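Local coordinates for suppressor protein MPT5 (Saccharomyces cerevisiae, PDB 5BZ1) that binds mRNAs through their 3'-UTRs, here by its Pumilio-repeat RNA-binding domain, regulates them after transcription and represses expression of HO, at residues A[42-46]-A[72-77]; A[153-157]-A[189-194]; A[265-269]-A[330-334]. All coordinates share one frame; numbering follows the deposited sequence.

Interaction 1. Residues A[42-46]-A[72-77]; sequences RDLMY and YLTAEQ
The ring of Y46 carries the CG methylene of Q77 squarely over one face, a CH-pi contact with CG 3.8 Å from the ring centroid and 9° off the normal, while the CD2 methyl of L73 meets the ring obliquely. A second flat group, the R42 guanidinium, has the methyl CG2 of T74 over one of its faces, toward the rim, with Q77 OE1 on the same face, and D43 and the carbonyl of Y72 at its edge. R42 NH1 donates to Y72 O at 2.8 Å, and NE turns back to D43 OD1 at 3.1 Å in a salt bridge between helix neighbours. A bend at chi3 (63°) in an otherwise extended R42 chain brings the guanidinium to both partners.

These contacts join residues 42-46 of Pumilio repeat 1, on helix 38-49, to residues 72-77 of repeat 2, at the start of helix 75-85, where T74 and Q77 form a capping box: Q77 N donates to T74 OG1, and T74 N to Q77 OE1 at 3.0 Å. With its oxygen engaged there, the Q77 amide turns NE2 to D43 OD1 (2.9 Å), reaching it from the carboxylate face opposite to R42 NE. The guanidinium and Q77 amide planes stand 82° apart. Beyond the ring, Y46 OH donates to Q77 O at 2.6 Å, in the carbonyl plane on a lone pair; F53 packs edge-to-face against Y46.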
ATOM      1  N   ARG A  42      31.891  17.771 -16.715  1.00 37.74           N
ATOM      2  CA  ARG A  42      31.289  16.473 -16.428  1.00 36.80           C
ATOM      3  C   ARG A  42      32.326  15.374 -16.635  1.00 34.61           C
ATOM      4  O   ARG A  42      32.559  14.545 -15.747  1.00 35.76           O
ATOM      5  CB  ARG A  42      30.084  16.234 -17.345  1.00 33.29           C
ATOM      6  CG  ARG A  42      29.413  14.872 -17.180  1.00 31.75           C
ATOM      7  CD  ARG A  42      28.484  14.565 -18.350  1.00 32.46           C
ATOM      8  NE  ARG A  42      29.224  14.473 -19.603  1.00 35.07           N
ATOM      9  CZ  ARG A  42      28.676  14.516 -20.812  1.00 37.40           C
ATOM     10  NH1 ARG A  42      27.366  14.657 -20.952  1.00 33.79           N
ATOM     11  NH2 ARG A  42      29.446  14.429 -21.889  1.00 43.27           N
ATOM     12  N   ASP A  43      32.955  15.390 -17.806  1.00 30.44           N
ATOM     13  CA  ASP A  43      33.928  14.375 -18.181  1.00 36.04           C
ATOM     14  C   ASP A  43      35.183  14.405 -17.302  1.00 40.49           C
ATOM     15  O   ASP A  43      35.682  13.357 -16.896  1.00 44.28           O
ATOM     16  CB  ASP A  43      34.299  14.523 -19.660  1.00 32.57           C
ATOM     17  CG  ASP A  43      33.116  14.290 -20.584  1.00 40.83           C
ATOM     18  OD1 ASP A  43      32.144  13.640 -20.150  1.00 42.82           O
ATOM     19  OD2 ASP A  43      33.164  14.752 -21.744  1.00 44.15           O
ATOM     20  N   LEU A  44      35.689  15.601 -17.014  1.00 33.82           N
ATOM     21  CA  LEU A  44      36.867  15.751 -16.157  1.00 37.18           C
ATOM     22  C   LEU A  44      36.581  15.242 -14.741  1.00 41.51           C
ATOM     23  O   LEU A  44      37.348  14.459 -14.174  1.00 41.69           O
ATOM     24  CB  LEU A  44      37.316  17.215 -16.113  1.00 32.27           C
ATOM     25  CG  LEU A  44      37.984  17.778 -17.372  1.00 39.21           C
ATOM     26  CD1 LEU A  44      38.042  19.300 -17.342  1.00 37.73           C
ATOM     27  CD2 LEU A  44      39.381  17.214 -17.531  1.00 41.75           C
ATOM     28  N   MET A  45      35.461  15.694 -14.188  1.00 38.31           N
ATOM     29  CA  MET A  45      35.003  15.311 -12.859  1.00 40.14           C
ATOM     30  C   MET A  45      34.841  13.797 -12.741  1.00 38.98           C
ATOM     31  O   MET A  45      35.289  13.185 -11.766  1.00 34.47           O
ATOM     32  CB  MET A  45      33.659  15.991 -12.607  1.00 47.19           C
ATOM     33  CG  MET A  45      33.031  15.778 -11.266  1.00 49.51           C
ATOM     34  SD  MET A  45      31.335  16.386 -11.346  1.00 39.58           S
ATOM     35  CE  MET A  45      31.574  18.014 -12.061  1.00 32.18           C
ATOM     36  N   TYR A  46      34.204  13.208 -13.750  1.00 35.45           N
ATOM     37  CA  TYR A  46      33.846  11.793 -13.745  1.00 36.01           C
ATOM     38  C   TYR A  46      35.050  10.882 -13.543  1.00 38.59           C
ATOM     39  O   TYR A  46      35.023   9.988 -12.696  1.00 42.21           O
ATOM     40  CB  TYR A  46      33.134  11.428 -15.051  1.00 36.36           C
ATOM     41  CG  TYR A  46      32.529  10.044 -15.054  1.00 35.89           C
ATOM     42  CD1 TYR A  46      31.232   9.836 -14.609  1.00 35.09           C
ATOM     43  CD2 TYR A  46      33.252   8.946 -15.501  1.00 35.47           C
ATOM     44  CE1 TYR A  46      30.673   8.579 -14.605  1.00 36.93           C
ATOM     45  CE2 TYR A  46      32.702   7.680 -15.499  1.00 43.93           C
ATOM     46  CZ  TYR A  46      31.410   7.505 -15.048  1.00 43.11           C
ATOM     47  OH  TYR A  46      30.847   6.250 -15.040  1.00 42.20           O
ATOM     48  N   TYR A  72      23.048  14.775 -16.393  1.00 34.07           N
ATOM     49  CA  TYR A  72      24.005  15.116 -17.448  1.00 34.99           C
ATOM     50  C   TYR A  72      24.840  13.941 -17.973  1.00 35.02           C
ATOM     51  O   TYR A  72      25.377  14.009 -19.079  1.00 33.61           O
ATOM     52  CB  TYR A  72      24.935  16.239 -16.974  1.00 35.11           C
ATOM     53  CG  TYR A  72      24.216  17.508 -16.580  1.00 35.61           C
ATOM     54  CD1 TYR A  72      23.867  18.452 -17.533  1.00 37.31           C
ATOM     55  CD2 TYR A  72      23.888  17.762 -15.255  1.00 33.76           C
ATOM     56  CE1 TYR A  72      23.212  19.616 -17.179  1.00 38.82           C
ATOM     57  CE2 TYR A  72      23.230  18.924 -14.894  1.00 39.10           C
ATOM     58  CZ  TYR A  72      22.897  19.845 -15.862  1.00 39.49           C
ATOM     59  OH  TYR A  72      22.244  21.001 -15.510  1.00 47.14           O
ATOM     60  N   LEU A  73      24.954  12.877 -17.181  1.00 32.37           N
ATOM     61  CA  LEU A  73      25.768  11.714 -17.550  1.00 31.33           C
ATOM     62  C   LEU A  73      25.319  11.069 -18.862  1.00 37.49           C
ATOM     63  O   LEU A  73      24.123  10.990 -19.147  1.00 32.94           O
ATOM     64  CB  LEU A  73      25.746  10.655 -16.439  1.00 30.75           C
ATOM     65  CG  LEU A  73      26.423  10.967 -15.102  1.00 29.83           C
ATOM     66  CD1 LEU A  73      26.294   9.793 -14.138  1.00 31.40           C
ATOM     67  CD2 LEU A  73      27.882  11.326 -15.307  1.00 31.41           C
ATOM     68  N   THR A  74      26.282  10.616 -19.662  1.00 39.65           N
ATOM     69  CA  THR A  74      25.979   9.807 -20.838  1.00 38.55           C
ATOM     70  C   THR A  74      25.458   8.460 -20.358  1.00 32.50           C
ATOM     71  O   THR A  74      25.615   8.120 -19.188  1.00 30.77           O
ATOM     72  CB  THR A  74      27.230   9.556 -21.694  1.00 39.20           C
ATOM     73  OG1 THR A  74      28.175   8.785 -20.941  1.00 38.09           O
ATOM     74  CG2 THR A  74      27.875  10.873 -22.125  1.00 38.45           C
ATOM     75  N   ALA A  75      24.846   7.694 -21.256  1.00 36.07           N
ATOM     76  CA  ALA A  75      24.367   6.361 -20.911  1.00 41.00           C
ATOM     77  C   ALA A  75      25.525   5.477 -20.457  1.00 39.44           C
ATOM     78  O   ALA A  75      25.390   4.711 -19.500  1.00 33.52           O
ATOM     79  CB  ALA A  75      23.652   5.732 -22.084  1.00 41.67           C
ATOM     80  N   GLU A  76      26.654   5.580 -21.154  1.00 35.07           N
ATOM     81  CA  GLU A  76      27.855   4.840 -20.781  1.00 39.21           C
ATOM     82  C   GLU A  76      28.308   5.194 -19.367  1.00 35.90           C
ATOM     83  O   GLU A  76      28.592   4.306 -18.562  1.00 31.13           O
ATOM     84  CB  GLU A  76      28.992   5.110 -21.768  1.00 45.41           C
ATOM     85  CG  GLU A  76      29.178   4.029 -22.818  1.00 61.66           C
ATOM     86  CD  GLU A  76      30.531   4.109 -23.504  1.00 80.75           C
ATOM     87  OE1 GLU A  76      31.083   5.226 -23.611  1.00 85.20           O
ATOM     88  OE2 GLU A  76      31.041   3.052 -23.933  1.00 85.38           O
ATOM     89  N   GLN A  77      28.377   6.491 -19.075  1.00 33.10           N
ATOM     90  CA  GLN A  77      28.801   6.965 -17.760  1.00 30.49           C
ATOM     91  C   GLN A  77      27.871   6.498 -16.638  1.00 32.76           C
ATOM     92  O   GLN A  77      28.333   6.122 -15.562  1.00 30.50           O
ATOM     93  CB  GLN A  77      28.932   8.495 -17.747  1.00 30.66           C
ATOM     94  CG  GLN A  77      30.190   9.032 -18.441  1.00 31.98           C
ATOM     95  CD  GLN A  77      30.142  10.538 -18.663  1.00 38.47           C
ATOM     96  OE1 GLN A  77      29.066  11.136 -18.713  1.00 38.60           O
ATOM     97  NE2 GLN A  77      31.312  11.156 -18.799  1.00 36.14           N
TER

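Interaction 2. Residues A[153-157]-A[189-194]; sequences SPSKF and VCTLQQ
P154 and Q194 meet through one nearly straight hydrogen bond, from Q194 NE2 to P154 O, 2.9 Å long with an N-H...O angle of 167°. The donor stands 41° above the carbonyl plane, away from either lone pair, and F157 N reaches the same oxygen from the opposite face, so the carbonyl is held from both sides. On the inner side of the contact F157 and C190 are buried. The F157 ring has P154 CA over the centre of one face, 3.4 Å above the plane. At the ring edge, CD2 touches C190 CB at 3.9 Å and CE2 touches V189 CG2. The F157 and Q194 side chains cross at about a right angle, yet the ring and amide planes are only 14° apart.

On the outer side P154, V189 and T191 are partly exposed to solvent, though the proline ring still packs closely: P154 CB meets T191 CG2 at 3.7 Å, and P154 CG rests on V189 O at 3.6 Å.

This contact links the short 3-10 turn between helices 141-151 and 158-165, in Pumilio repeat 4, to residues 189-194, within repeat 5, which lead into helix 192-204. T191 and Q194 make a capping box there, T191 N donating to Q194 OE1 at 2.9 Å. Both ends of the glutamine amide are therefore in use: its oxygen closes the cap of its own helix and its nitrogen bonds to the preceding repeat, which fixes which way round the amide lies.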
ATOM      1  N   SER A 153       9.185  -1.957 -14.257  1.00 35.55           N
ATOM      2  CA  SER A 153       8.129  -2.892 -14.636  1.00 36.20           C
ATOM      3  C   SER A 153       7.911  -3.916 -13.527  1.00 33.82           C
ATOM      4  O   SER A 153       8.872  -4.348 -12.882  1.00 27.66           O
ATOM      5  CB  SER A 153       8.501  -3.626 -15.922  1.00 33.93           C
ATOM      6  OG  SER A 153       7.535  -4.612 -16.238  1.00 36.79           O
ATOM      7  N   PRO A 154       6.647  -4.308 -13.298  1.00 33.20           N
ATOM      8  CA  PRO A 154       6.312  -5.342 -12.311  1.00 31.60           C
ATOM      9  C   PRO A 154       7.051  -6.660 -12.553  1.00 30.15           C
ATOM     10  O   PRO A 154       7.211  -7.439 -11.614  1.00 33.34           O
ATOM     11  CB  PRO A 154       4.803  -5.528 -12.503  1.00 35.81           C
ATOM     12  CG  PRO A 154       4.333  -4.175 -12.947  1.00 37.03           C
ATOM     13  CD  PRO A 154       5.440  -3.660 -13.845  1.00 32.81           C
ATOM     14  N   SER A 155       7.507  -6.898 -13.780  1.00 29.49           N
ATOM     15  CA  SER A 155       8.320  -8.075 -14.078  1.00 32.82           C
ATOM     16  C   SER A 155       9.651  -8.070 -13.309  1.00 33.87           C
ATOM     17  O   SER A 155      10.367  -9.074 -13.293  1.00 36.76           O
ATOM     18  CB  SER A 155       8.595  -8.174 -15.578  1.00 33.34           C
ATOM     19  OG  SER A 155       9.536  -7.199 -15.986  1.00 38.15           O
ATOM     20  N   LYS A 156       9.976  -6.943 -12.674  1.00 31.03           N
ATOM     21  CA  LYS A 156      11.208  -6.811 -11.898  1.00 32.81           C
ATOM     22  C   LYS A 156      10.954  -6.929 -10.394  1.00 34.15           C
ATOM     23  O   LYS A 156      11.901  -6.956  -9.603  1.00 33.23           O
ATOM     24  CB  LYS A 156      11.876  -5.458 -12.176  1.00 32.27           C
ATOM     25  CG  LYS A 156      11.984  -5.067 -13.645  1.00 33.56           C
ATOM     26  CD  LYS A 156      12.944  -5.963 -14.411  1.00 31.04           C
ATOM     27  CE  LYS A 156      13.201  -5.404 -15.807  1.00 31.24           C
ATOM     28  NZ  LYS A 156      14.055  -6.306 -16.634  1.00 30.15           N
ATOM     29  N   PHE A 157       9.683  -7.003 -10.003  1.00 33.04           N
ATOM     30  CA  PHE A 157       9.302  -6.943  -8.586  1.00 36.04           C
ATOM     31  C   PHE A 157       9.656  -8.202  -7.782  1.00 36.13           C
ATOM     32  O   PHE A 157       9.300  -8.306  -6.604  1.00 37.36           O
ATOM     33  CB  PHE A 157       7.798  -6.669  -8.433  1.00 31.39           C
ATOM     34  CG  PHE A 157       7.369  -5.280  -8.846  1.00 35.38           C
ATOM     35  CD1 PHE A 157       8.303  -4.318  -9.208  1.00 33.30           C
ATOM     36  CD2 PHE A 157       6.020  -4.939  -8.859  1.00 36.77           C
ATOM     37  CE1 PHE A 157       7.901  -3.042  -9.586  1.00 28.41           C
ATOM     38  CE2 PHE A 157       5.610  -3.667  -9.234  1.00 37.88           C
ATOM     39  CZ  PHE A 157       6.553  -2.718  -9.598  1.00 28.94           C
ATOM     40  N   VAL A 189      -0.048  -1.465  -8.392  1.00 25.79           N
ATOM     41  CA  VAL A 189       0.594  -1.518  -9.709  1.00 34.28           C
ATOM     42  C   VAL A 189       1.058  -2.910 -10.153  1.00 29.88           C
ATOM     43  O   VAL A 189       1.296  -3.129 -11.338  1.00 33.64           O
ATOM     44  CB  VAL A 189       1.810  -0.557  -9.794  1.00 34.17           C
ATOM     45  CG1 VAL A 189       1.381   0.886  -9.593  1.00 34.60           C
ATOM     46  CG2 VAL A 189       2.864  -0.952  -8.777  1.00 25.89           C
ATOM     47  N   CYS A 190       1.199  -3.843  -9.215  1.00 27.08           N
ATOM     48  CA  CYS A 190       1.747  -5.159  -9.545  1.00 33.00           C
ATOM     49  C   CYS A 190       0.742  -6.034 -10.303  1.00 34.89           C
ATOM     50  O   CYS A 190      -0.438  -5.690 -10.394  1.00 32.57           O
ATOM     51  CB  CYS A 190       2.256  -5.872  -8.290  1.00 30.19           C
ATOM     52  SG  CYS A 190       0.957  -6.388  -7.148  1.00 39.37           S
ATOM     53  N   THR A 191       1.212  -7.152 -10.857  1.00 36.22           N
ATOM     54  CA  THR A 191       0.359  -8.020 -11.673  1.00 31.69           C
ATOM     55  C   THR A 191      -0.655  -8.782 -10.827  1.00 32.83           C
ATOM     56  O   THR A 191      -0.469  -8.952  -9.623  1.00 32.47           O
ATOM     57  CB  THR A 191       1.180  -9.033 -12.497  1.00 36.17           C
ATOM     58  OG1 THR A 191       1.514 -10.167 -11.686  1.00 33.63           O
ATOM     59  CG2 THR A 191       2.453  -8.387 -13.027  1.00 32.57           C
ATOM     60  N   LEU A 192      -1.725  -9.244 -11.468  1.00 33.59           N
ATOM     61  CA  LEU A 192      -2.782  -9.971 -10.773  1.00 35.41           C
ATOM     62  C   LEU A 192      -2.223 -11.195 -10.047  1.00 38.22           C
ATOM     63  O   LEU A 192      -2.552 -11.440  -8.884  1.00 31.78           O
ATOM     64  CB  LEU A 192      -3.884 -10.378 -11.753  1.00 34.43           C
ATOM     65  CG  LEU A 192      -5.218 -10.823 -11.158  1.00 44.19           C
ATOM     66  CD1 LEU A 192      -5.555  -9.998  -9.928  1.00 38.68           C
ATOM     67  CD2 LEU A 192      -6.323 -10.698 -12.192  1.00 43.88           C
ATOM     68  N   GLN A 193      -1.354 -11.939 -10.727  1.00 37.33           N
ATOM     69  CA  GLN A 193      -0.759 -13.144 -10.154  1.00 38.08           C
ATOM     70  C   GLN A 193       0.167 -12.840  -8.974  1.00 39.14           C
ATOM     71  O   GLN A 193       0.312 -13.662  -8.066  1.00 40.57           O
ATOM     72  CB  GLN A 193      -0.044 -13.962 -11.234  1.00 36.38           C
ATOM     73  CG  GLN A 193      -1.009 -14.770 -12.108  1.00 43.25           C
ATOM     74  CD  GLN A 193      -0.320 -15.499 -13.245  1.00 45.07           C
ATOM     75  OE1 GLN A 193       0.699 -15.047 -13.764  1.00 43.64           O
ATOM     76  NE2 GLN A 193      -0.880 -16.637 -13.640  1.00 39.08           N
ATOM     77  N   GLN A 194       0.784 -11.661  -8.988  1.00 29.02           N
ATOM     78  CA  GLN A 194       1.586 -11.214  -7.852  1.00 30.75           C
ATOM     79  C   GLN A 194       0.692 -10.838  -6.668  1.00 29.64           C
ATOM     80  O   GLN A 194       1.058 -11.063  -5.516  1.00 27.93           O
ATOM     81  CB  GLN A 194       2.493 -10.039  -8.244  1.00 27.39           C
ATOM     82  CG  GLN A 194       3.679 -10.424  -9.145  1.00 30.21           C
ATOM     83  CD  GLN A 194       4.372  -9.213  -9.745  1.00 32.59           C
ATOM     84  OE1 GLN A 194       3.773  -8.146  -9.870  1.00 35.22           O
ATOM     85  NE2 GLN A 194       5.637  -9.374 -10.123  1.00 31.57           N
TER

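Interaction 3. Residues A[265-269]-A[330-334]; sequences FRIIT and NYSPL
F265 packs its ring against N330 and Y331 where Pumilio repeat 7 meets repeat 8, two successive units of the all-helical PUF solenoid. The phenylalanine belongs to helix 253-273; its partners lie in the connection that follows helix 318-326. A chi1 of -82° keeps F265 CG beside its own backbone N and sends the ring toward the connection, where CD2 comes within 3.5 Å of N330 CB and CZ within 3.6 Å of Y331 CD2. Both approaches are oblique. The two aromatic side chains run side by side in the same direction, their ring planes 36° apart, a pairing that is neither stacked nor edge-to-face.

Y331 takes the less common first torsion, 60°, which places CG between its backbone N and carbonyl carbon; its CB also packs on F265 CE1. The tyrosine hydroxyl is engaged outside the contact, with L326 O, and N330 ND2 likewise bonds to T324 O, so the hydroxyl and the asparagine NH2 are both bonded within repeat 8. It is mainly the carbon atoms of these two side chains, with the N330 backbone carbonyl, that pack on the helix. F361 of helix 354-375 meets the Y331 ring edge-to-face and also touches F265 and L334.

At I268 and T269, about a turn along the helix from F265, the L334 side chain crosses both at about a right angle, its CD2 resting against I268 CG2 (3.8 Å) and T269 CG2 (3.6 Å). No hydrogen bond spans the two segments. The T269 methyl also lies 3.7 Å from N330 O, while its hydroxyl turns the other way, back along its own helix: T269 OG1 donates to F265 O, which accepts from T269 N as well.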
ATOM      1  N   PHE A 265     -23.300  -5.122  -0.259  1.00 37.15           N
ATOM      2  CA  PHE A 265     -24.422  -4.318  -0.724  1.00 38.37           C
ATOM      3  C   PHE A 265     -24.192  -3.805  -2.143  1.00 40.24           C
ATOM      4  O   PHE A 265     -25.072  -3.903  -2.998  1.00 44.79           O
ATOM      5  CB  PHE A 265     -24.641  -3.133   0.219  1.00 33.19           C
ATOM      6  CG  PHE A 265     -25.430  -3.470   1.458  1.00 35.36           C
ATOM      7  CD1 PHE A 265     -26.522  -4.329   1.397  1.00 36.16           C
ATOM      8  CD2 PHE A 265     -25.085  -2.915   2.683  1.00 34.01           C
ATOM      9  CE1 PHE A 265     -27.256  -4.629   2.540  1.00 38.26           C
ATOM     10  CE2 PHE A 265     -25.811  -3.210   3.827  1.00 35.94           C
ATOM     11  CZ  PHE A 265     -26.897  -4.070   3.755  1.00 36.30           C
ATOM     12  N   ARG A 266     -23.004  -3.264  -2.391  1.00 35.34           N
ATOM     13  CA  ARG A 266     -22.695  -2.660  -3.686  1.00 43.09           C
ATOM     14  C   ARG A 266     -22.707  -3.677  -4.831  1.00 42.62           C
ATOM     15  O   ARG A 266     -23.176  -3.380  -5.933  1.00 43.36           O
ATOM     16  CB  ARG A 266     -21.351  -1.931  -3.637  1.00 48.26           C
ATOM     17  CG  ARG A 266     -21.088  -1.070  -4.859  1.00 62.84           C
ATOM     18  CD  ARG A 266     -19.890  -0.160  -4.662  1.00 75.18           C
ATOM     19  NE  ARG A 266     -19.913   0.963  -5.597  1.00 91.01           N
ATOM     20  CZ  ARG A 266     -18.975   1.902  -5.660  1.00 98.09           C
ATOM     21  NH1 ARG A 266     -17.929   1.855  -4.846  1.00 97.73           N
ATOM     22  NH2 ARG A 266     -19.080   2.888  -6.541  1.00100.62           N
ATOM     23  N   ILE A 267     -22.191  -4.873  -4.563  1.00 42.02           N
ATOM     24  CA  ILE A 267     -22.178  -5.940  -5.559  1.00 45.74           C
ATOM     25  C   ILE A 267     -23.595  -6.362  -5.941  1.00 45.72           C
ATOM     26  O   ILE A 267     -23.930  -6.455  -7.122  1.00 48.60           O
ATOM     27  CB  ILE A 267     -21.391  -7.170  -5.057  1.00 46.75           C
ATOM     28  CG1 ILE A 267     -19.886  -6.913  -5.152  1.00 47.42           C
ATOM     29  CG2 ILE A 267     -21.743  -8.401  -5.868  1.00 49.07           C
ATOM     30  CD1 ILE A 267     -19.032  -8.013  -4.555  1.00 45.85           C
ATOM     31  N   ILE A 268     -24.421  -6.606  -4.930  1.00 45.28           N
ATOM     32  CA  ILE A 268     -25.777  -7.101  -5.137  1.00 47.31           C
ATOM     33  C   ILE A 268     -26.681  -6.062  -5.813  1.00 47.76           C
ATOM     34  O   ILE A 268     -27.417  -6.391  -6.744  1.00 49.97           O
ATOM     35  CB  ILE A 268     -26.394  -7.611  -3.810  1.00 44.37           C
ATOM     36  CG1 ILE A 268     -25.546  -8.748  -3.234  1.00 38.76           C
ATOM     37  CG2 ILE A 268     -27.822  -8.085  -4.015  1.00 46.68           C
ATOM     38  CD1 ILE A 268     -26.008  -9.249  -1.872  1.00 35.97           C
ATOM     39  N   THR A 269     -26.620  -4.814  -5.353  1.00 41.16           N
ATOM     40  CA  THR A 269     -27.423  -3.740  -5.942  1.00 44.35           C
ATOM     41  C   THR A 269     -26.999  -3.410  -7.374  1.00 51.18           C
ATOM     42  O   THR A 269     -27.843  -3.108  -8.223  1.00 52.39           O
ATOM     43  CB  THR A 269     -27.381  -2.444  -5.098  1.00 45.33           C
ATOM     44  OG1 THR A 269     -26.033  -1.967  -5.002  1.00 44.55           O
ATOM     45  CG2 THR A 269     -27.937  -2.689  -3.705  1.00 41.65           C
ATOM     46  N   ASN A 330     -28.006   1.949   1.587  1.00 42.38           N
ATOM     47  CA  ASN A 330     -27.129   0.921   1.051  1.00 47.78           C
ATOM     48  C   ASN A 330     -27.854  -0.186   0.287  1.00 49.71           C
ATOM     49  O   ASN A 330     -27.236  -0.891  -0.511  1.00 53.08           O
ATOM     50  CB  ASN A 330     -26.294   0.301   2.176  1.00 48.72           C
ATOM     51  CG  ASN A 330     -25.364   1.300   2.839  1.00 45.75           C
ATOM     52  OD1 ASN A 330     -24.973   2.298   2.234  1.00 47.58           O
ATOM     53  ND2 ASN A 330     -24.999   1.028   4.088  1.00 39.53           N
ATOM     54  N   TYR A 331     -29.155  -0.341   0.526  1.00 49.32           N
ATOM     55  CA  TYR A 331     -29.877  -1.500  -0.002  1.00 46.83           C
ATOM     56  C   TYR A 331     -31.306  -1.244  -0.498  1.00 49.22           C
ATOM     57  O   TYR A 331     -32.076  -2.190  -0.663  1.00 53.52           O
ATOM     58  CB  TYR A 331     -29.891  -2.633   1.033  1.00 42.63           C
ATOM     59  CG  TYR A 331     -30.548  -2.274   2.350  1.00 40.53           C
ATOM     60  CD1 TYR A 331     -31.929  -2.275   2.483  1.00 42.53           C
ATOM     61  CD2 TYR A 331     -29.785  -1.957   3.466  1.00 40.24           C
ATOM     62  CE1 TYR A 331     -32.532  -1.958   3.677  1.00 41.25           C
ATOM     63  CE2 TYR A 331     -30.381  -1.641   4.669  1.00 37.50           C
ATOM     64  CZ  TYR A 331     -31.757  -1.643   4.767  1.00 41.50           C
ATOM     65  OH  TYR A 331     -32.366  -1.328   5.959  1.00 43.31           O
ATOM     66  N   SER A 332     -31.660   0.013  -0.745  1.00 48.47           N
ATOM     67  CA  SER A 332     -33.024   0.334  -1.181  1.00 54.59           C
ATOM     68  C   SER A 332     -33.502  -0.380  -2.464  1.00 53.51           C
ATOM     69  O   SER A 332     -34.669  -0.768  -2.542  1.00 52.39           O
ATOM     70  CB  SER A 332     -33.254   1.852  -1.257  1.00 58.33           C
ATOM     71  OG  SER A 332     -32.884   2.394  -2.510  1.00 66.84           O
ATOM     72  N   PRO A 333     -32.614  -0.568  -3.467  1.00 55.89           N
ATOM     73  CA  PRO A 333     -33.074  -1.334  -4.634  1.00 59.00           C
ATOM     74  C   PRO A 333     -33.438  -2.789  -4.311  1.00 60.03           C
ATOM     75  O   PRO A 333     -34.162  -3.410  -5.091  1.00 63.71           O
ATOM     76  CB  PRO A 333     -31.866  -1.293  -5.576  1.00 52.97           C
ATOM     77  CG  PRO A 333     -31.151  -0.042  -5.208  1.00 52.45           C
ATOM     78  CD  PRO A 333     -31.302   0.060  -3.719  1.00 51.95           C
ATOM     79  N   LEU A 334     -32.946  -3.317  -3.190  1.00 55.88           N
ATOM     80  CA  LEU A 334     -33.243  -4.693  -2.789  1.00 55.56           C
ATOM     81  C   LEU A 334     -34.640  -4.821  -2.180  1.00 59.33           C
ATOM     82  O   LEU A 334     -35.100  -5.929  -1.891  1.00 66.70           O
ATOM     83  CB  LEU A 334     -32.208  -5.217  -1.786  1.00 54.56           C
ATOM     84  CG  LEU A 334     -30.710  -5.023  -2.042  1.00 55.68           C
ATOM     85  CD1 LEU A 334     -29.877  -5.869  -1.088  1.00 50.78           C
ATOM     86  CD2 LEU A 334     -30.352  -5.344  -3.471  1.00 62.28           C
TER

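How the interactions relate
The three contacts follow one another along the chain, each closing before the next opens, and each joins two consecutive Pumilio repeats: 1 to 2, 4 to 5 and 7 to 8. Interaction 2 lies between the others, its centre about 33 Å from each of theirs, whereas the centres of interactions 1 and 3 are about 61 Å apart, on opposite sides of the chain's centre. No helix is shared. Interactions 1 and 2 both use a capping-box glutamine; interaction 3 has no hydrogen bond across it and is mainly side-chain packing. Their nearest atoms stay about 11 to 14 Å from the RNA; they join repeats within the curved scaffold and do not themselves touch the RNA.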